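Local atomic coordinates of peroxide stress regulator PerR, FUR family (PDB entry 4LMY), a protein that probably binds DNA as a zinc-containing FUR-family transcription factor that regulates genes of the peroxide stress response. Residues His97-Asn101 with Asp112-Val118. Numbering follows the deposited sequence.
Sequences HQHVN and DFMDVDV. With ZN (zinc ion), chain E.
Antiparallel pairing in a β-hairpin, strands 98-104 and 110-115, shows how a sheet can contribute to a metal site on one face while packing the other. The axes of 98-101 and 112-115 approach to 4.6 Å at 143°. Hydrogen-bonded pairs Q98-D115 and V100-F113 alternate with non-hydrogen-bonded pairs H99-M114 and N101-D112. Q98 N donates to D115 O and D115 N to Q98 O, both at 2.8 Å; V100 N to F113 O and F113 N to V100 O are both 2.9 Å. The H-X-H sequence supplies two of the six zinc ligands: H99 (χ1 m), off the face it shares with M114, N101 and D112, and H97 (χ1 p), from just before the strand, bind through NE2 at 2.1 and 2.2 Å. H4, H6, N15 and H19 complete this site of the FUR-family regulator, beside the hairpin. M114, χ1 and χ2 both t, lays SD over the H97 ring face, 4.2 Å from its centroid. A water accepts from H99 ND1 (2.8 Å) and donates to D112 OD1 (2.7 Å), an oxygen also hydrogen-bonded to S5. On the opposite face, V100 CB packs 3.6 Å from F113 CE2, and F113 and D115 meet the second subunit. D115 closes an Asx turn, OD2 accepting from D117 N at 2.8 Å, while its OD1 takes V118 N at 3.1 Å, as the chain leads into helix 118-129.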
# COMPACT_ATOMS: atom_id res chain seq x y z
N HIS B 97 -10.91 4.42 -4.62
CA HIS B 97 -10.45 3.34 -3.75
C HIS B 97 -10.58 1.97 -4.40
O HIS B 97 -11.08 1.82 -5.51
CB HIS B 97 -11.27 3.35 -2.47
CG HIS B 97 -12.72 3.03 -2.69
ND1 HIS B 97 -13.64 3.97 -3.07
CD2 HIS B 97 -13.39 1.85 -2.61
CE1 HIS B 97 -14.82 3.40 -3.20
NE2 HIS B 97 -14.70 2.11 -2.93
N GLN B 98 -10.13 0.95 -3.67
CA GLN B 98 -10.33 -0.43 -4.09
C GLN B 98 -10.67 -1.26 -2.86
O GLN B 98 -10.70 -0.74 -1.74
CB GLN B 98 -9.08 -0.99 -4.76
CG GLN B 98 -7.92 -1.18 -3.80
CD GLN B 98 -6.78 -1.97 -4.41
OE1 GLN B 98 -5.67 -1.95 -3.88
NE2 GLN B 98 -7.05 -2.67 -5.50
N HIS B 99 -10.92 -2.54 -3.06
CA HIS B 99 -11.22 -3.43 -1.94
C HIS B 99 -10.33 -4.66 -1.99
O HIS B 99 -10.26 -5.35 -3.01
CB HIS B 99 -12.70 -3.81 -1.94
CG HIS B 99 -13.61 -2.62 -1.85
ND1 HIS B 99 -14.16 -2.20 -0.66
CD2 HIS B 99 -14.03 -1.75 -2.80
CE1 HIS B 99 -14.90 -1.12 -0.88
NE2 HIS B 99 -14.83 -0.83 -2.17
N VAL B 100 -9.66 -4.93 -0.87
CA VAL B 100 -8.64 -5.95 -0.79
C VAL B 100 -9.03 -7.03 0.22
O VAL B 100 -9.56 -6.72 1.29
CB VAL B 100 -7.29 -5.33 -0.36
CG1 VAL B 100 -6.19 -6.39 -0.26
CG2 VAL B 100 -6.89 -4.21 -1.31
N ASN B 101 -8.78 -8.29 -0.12
CA ASN B 101 -9.06 -9.38 0.80
C ASN B 101 -7.98 -9.55 1.87
O ASN B 101 -6.80 -9.33 1.62
CB ASN B 101 -9.22 -10.70 0.05
CG ASN B 101 -10.56 -10.82 -0.64
OD1 ASN B 101 -11.53 -10.19 -0.23
ND2 ASN B 101 -10.62 -11.65 -1.67
N ASP B 112 -12.75 -8.51 3.77
CA ASP B 112 -12.22 -7.50 2.86
C ASP B 112 -12.23 -6.13 3.51
O ASP B 112 -13.01 -5.87 4.44
CB ASP B 112 -12.99 -7.49 1.54
CG ASP B 112 -14.47 -7.19 1.72
OD1 ASP B 112 -14.84 -6.00 1.72
OD2 ASP B 112 -15.25 -8.15 1.87
N PHE B 113 -11.36 -5.25 3.03
CA PHE B 113 -11.28 -3.89 3.55
C PHE B 113 -11.11 -2.88 2.41
O PHE B 113 -10.72 -3.24 1.30
CB PHE B 113 -10.14 -3.75 4.57
CG PHE B 113 -8.77 -3.91 3.98
CD1 PHE B 113 -7.99 -2.80 3.70
CD2 PHE B 113 -8.25 -5.17 3.73
CE1 PHE B 113 -6.72 -2.94 3.16
CE2 PHE B 113 -6.98 -5.32 3.19
CZ PHE B 113 -6.22 -4.20 2.91
N MET B 114 -11.40 -1.62 2.70
CA MET B 114 -11.29 -0.56 1.71
C MET B 114 -9.89 0.03 1.71
O MET B 114 -9.38 0.45 2.75
CB MET B 114 -12.29 0.55 2.01
CG MET B 114 -12.38 1.60 0.93
SD MET B 114 -13.71 2.77 1.25
CE MET B 114 -12.85 4.07 2.13
N ASP B 115 -9.28 0.07 0.53
CA ASP B 115 -7.92 0.57 0.40
C ASP B 115 -7.82 1.79 -0.51
O ASP B 115 -8.45 1.84 -1.57
CB ASP B 115 -7.02 -0.53 -0.15
CG ASP B 115 -5.68 -0.01 -0.61
OD1 ASP B 115 -5.46 0.05 -1.84
OD2 ASP B 115 -4.86 0.36 0.25
N VAL B 116 -7.01 2.76 -0.10
CA VAL B 116 -6.69 3.91 -0.94
C VAL B 116 -5.17 4.03 -1.12
O VAL B 116 -4.67 5.03 -1.64
CB VAL B 116 -7.22 5.23 -0.34
CG1 VAL B 116 -8.74 5.17 -0.19
CG2 VAL B 116 -6.57 5.51 1.00
N ASP B 117 -4.44 3.00 -0.70
CA ASP B 117 -2.98 3.07 -0.64
C ASP B 117 -2.25 2.48 -1.85
O ASP B 117 -1.18 2.96 -2.21
CB ASP B 117 -2.46 2.44 0.65
CG ASP B 117 -2.72 3.30 1.87
OD1 ASP B 117 -2.53 4.53 1.78
OD2 ASP B 117 -3.12 2.75 2.92
N VAL B 118 -2.82 1.45 -2.46
CA VAL B 118 -2.17 0.79 -3.60
C VAL B 118 -1.97 1.72 -4.79
O VAL B 118 -0.99 1.60 -5.53
CB VAL B 118 -2.90 -0.51 -4.00
CG1 VAL B 118 -2.36 -1.08 -5.32
CG2 VAL B 118 -2.78 -1.54 -2.90
ZN ZN E . -16.17 0.50 -3.19
O HOH W 1 -14.17 -3.37 1.89
O HOH W 2 -14.05 -10.83 0.09